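Local coordinates for protein glutaredoxin (Chlorella sorokiniana, PDB 4I2U) that binds glutathione and, as a thioredoxin-fold oxidoreductase of the glutaredoxin family, probably reduces disulfides to help maintain cell redox homeostasis, at residues G94-E97 with V98-R101. Sequence-based numbering, arbitrary orientation.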
ATOM      1  N   GLY A  94      10.784 -12.571   2.521  1.00 10.13           N
ATOM      2  CA  GLY A  94      11.981 -11.896   2.062  1.00  9.94           C
ATOM      3  C   GLY A  94      11.764 -11.018   0.856  1.00 10.07           C
ATOM      4  O   GLY A  94      12.576 -10.135   0.578  1.00 10.94           O
ATOM      5  N   LYS A  95      10.676 -11.231   0.123  1.00  9.05           N
ATOM      6  CA  LYS A  95      10.472 -10.505  -1.126  1.00  9.81           C
ATOM      7  C   LYS A  95      10.099  -9.045  -0.899  1.00  8.72           C
ATOM      8  O   LYS A  95      10.438  -8.171  -1.713  1.00  9.41           O
ATOM      9  CB  LYS A  95       9.412 -11.196  -1.987  1.00 10.04           C
ATOM     10  CG  LYS A  95       9.821 -12.547  -2.488  1.00 18.53           C
ATOM     11  CD  LYS A  95       8.730 -13.120  -3.380  1.00 27.97           C
ATOM     12  CE  LYS A  95       9.026 -14.546  -3.777  1.00 37.01           C
ATOM     13  NZ  LYS A  95      10.474 -14.841  -3.669  1.00 39.22           N
ATOM     14  N   LEU A  96       9.384  -8.742   0.175  1.00  8.12           N
ATOM     15  CA  LEU A  96       9.052  -7.357   0.449  1.00  7.81           C
ATOM     16  C   LEU A  96      10.319  -6.559   0.706  1.00  8.52           C
ATOM     17  O   LEU A  96      10.495  -5.452   0.185  1.00  8.51           O
ATOM     18  CB  LEU A  96       8.093  -7.259   1.627  1.00  8.87           C
ATOM     19  CG  LEU A  96       7.685  -5.824   1.991  1.00  9.42           C
ATOM     20  CD1 LEU A  96       7.000  -5.103   0.826  1.00 12.63           C
ATOM     21  CD2 LEU A  96       6.783  -5.853   3.181  1.00 10.38           C
ATOM     22  N   GLU A  97      11.222  -7.109   1.493  1.00  7.79           N
ATOM     23  CA  GLU A  97      12.484  -6.431   1.760  1.00  8.93           C
ATOM     24  C   GLU A  97      13.258  -6.183   0.477  1.00  7.71           C
ATOM     25  O   GLU A  97      13.838  -5.126   0.304  1.00  8.05           O
ATOM     26  CB  GLU A  97      13.342  -7.247   2.725  1.00  9.85           C
ATOM     27  CG  GLU A  97      12.884  -7.171   4.154  1.00 11.33           C
ATOM     28  CD  GLU A  97      13.486  -8.270   4.985  1.00 13.53           C
ATOM     29  OE1 GLU A  97      12.928  -9.380   5.013  1.00 13.09           O
ATOM     30  OE2 GLU A  97      14.543  -8.031   5.605  1.00 15.54           O
ATOM     31  N   VAL A  98      13.290  -7.155  -0.427  1.00  8.70           N
ATOM     32  CA  VAL A  98      13.966  -6.946  -1.699  1.00  9.11           C
ATOM     33  C   VAL A  98      13.340  -5.763  -2.432  1.00  8.67           C
ATOM     34  O   VAL A  98      14.048  -4.893  -2.941  1.00  8.95           O
ATOM     35  CB  VAL A  98      13.918  -8.217  -2.592  1.00 10.40           C
ATOM     36  CG1 VAL A  98      14.431  -7.918  -4.014  1.00 13.94           C
ATOM     37  CG2 VAL A  98      14.717  -9.345  -1.955  1.00 13.50           C
ATOM     38  N   MET A  99      12.017  -5.718  -2.494  1.00  7.96           N
ATOM     39  CA  MET A  99      11.354  -4.602  -3.162  1.00  7.91           C
ATOM     40  C   MET A  99      11.629  -3.268  -2.507  1.00  7.96           C
ATOM     41  O   MET A  99      11.832  -2.255  -3.189  1.00  7.88           O
ATOM     42  CB  MET A  99       9.850  -4.837  -3.227  1.00 10.01           C
ATOM     43  CG  MET A  99       9.494  -5.957  -4.186  1.00 10.60           C
ATOM     44  SD  MET A  99       7.752  -6.156  -4.515  1.00 15.38           S
ATOM     45  CE  MET A  99       7.269  -6.790  -2.978  1.00 14.20           C
ATOM     46  N   LEU A 100      11.630  -3.242  -1.184  1.00  7.37           N
ATOM     47  CA  LEU A 100      11.895  -1.994  -0.465  1.00  7.30           C
ATOM     48  C   LEU A 100      13.331  -1.529  -0.661  1.00  8.48           C
ATOM     49  O   LEU A 100      13.574  -0.333  -0.833  1.00  9.06           O
ATOM     50  CB  LEU A 100      11.584  -2.169   1.015  1.00  7.86           C
ATOM     51  CG  LEU A 100      10.123  -2.410   1.400  1.00  7.82           C
ATOM     52  CD1 LEU A 100      10.036  -2.717   2.865  1.00  8.41           C
ATOM     53  CD2 LEU A 100       9.242  -1.213   1.082  1.00  8.48           C
ATOM     54  N   ARG A 101      14.279  -2.451  -0.659  1.00  7.49           N
ATOM     55  CA  ARG A 101      15.656  -2.071  -0.937  1.00  9.21           C
ATOM     56  C   ARG A 101      15.787  -1.555  -2.372  1.00 10.43           C
ATOM     57  O   ARG A 101      16.446  -0.543  -2.623  1.00 10.38           O
ATOM     58  CB  ARG A 101      16.608  -3.240  -0.699  1.00 10.00           C
ATOM     59  CG  ARG A 101      16.797  -3.561   0.771  1.00 12.83           C
ATOM     60  CD  ARG A 101      17.977  -4.494   1.061  1.00 17.12           C
ATOM     61  NE  ARG A 101      17.726  -5.833   0.545  1.00 21.54           N
ATOM     62  CZ  ARG A 101      17.194  -6.845   1.237  1.00 17.73           C
ATOM     63  NH1 ARG A 101      16.875  -6.740   2.523  1.00 19.01           N
ATOM     64  NH2 ARG A 101      17.001  -7.985   0.621  1.00 18.26           N
TER
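Leu100 N donates to Leu96 O the shortest of four i to i+4 backbone hydrogen bonds, 2.8 Å long with an N-H...O angle of 160°. The others run from Val98 N to Gly94 O, Met99 N to Lys95 O and Arg101 N to Glu97 O, the last at 2.9 Å. Gly94 is the N-cap; its positive phi also marks the end of the preceding helix 84-93, so one residue serves both helices.

Beyond its backbone bond, Arg101 stacks one guanidinium face over Glu97 O, which sits 3.8 Å above the plane and over its centre. A bend at chi3 (-68°) folds the arginine chain back to that position. There NH1 also packs 3.6 Å from Glu97 CB, but Glu97 OE2 remains 4.1 Å from Arg101 NH1, beyond a salt bridge, so any attraction between the charges is probably weak; the carboxylate and guanidinium planes are 68° apart. A serine in place of Arg101 would probably keep the backbone bond but leave Glu97 O without its flat cover and the Glu97 carboxylate without this nearby positive charge.

The other flank is apolar. With CG turned beside its carbonyl carbon, the end of Leu96 comes nearer the following turn, and this CG lies 4.0 Å from Leu100 CD1. Met99 meets Leu96 at about a right angle, its CE 4.2 Å from Leu96 CD1. All three side chains touch Ile76 of strand 73-76, whereas Glu97 rests on Phe38 and Arg101 reaches Glu108. Such a division of apolar and charged flanks identifies an amphipathic alpha-helix, here the C-terminal helix 95-102 packed against the sheet of the thioredoxin fold, with the Leu96 side chain about 13 Å from the bound glutathione.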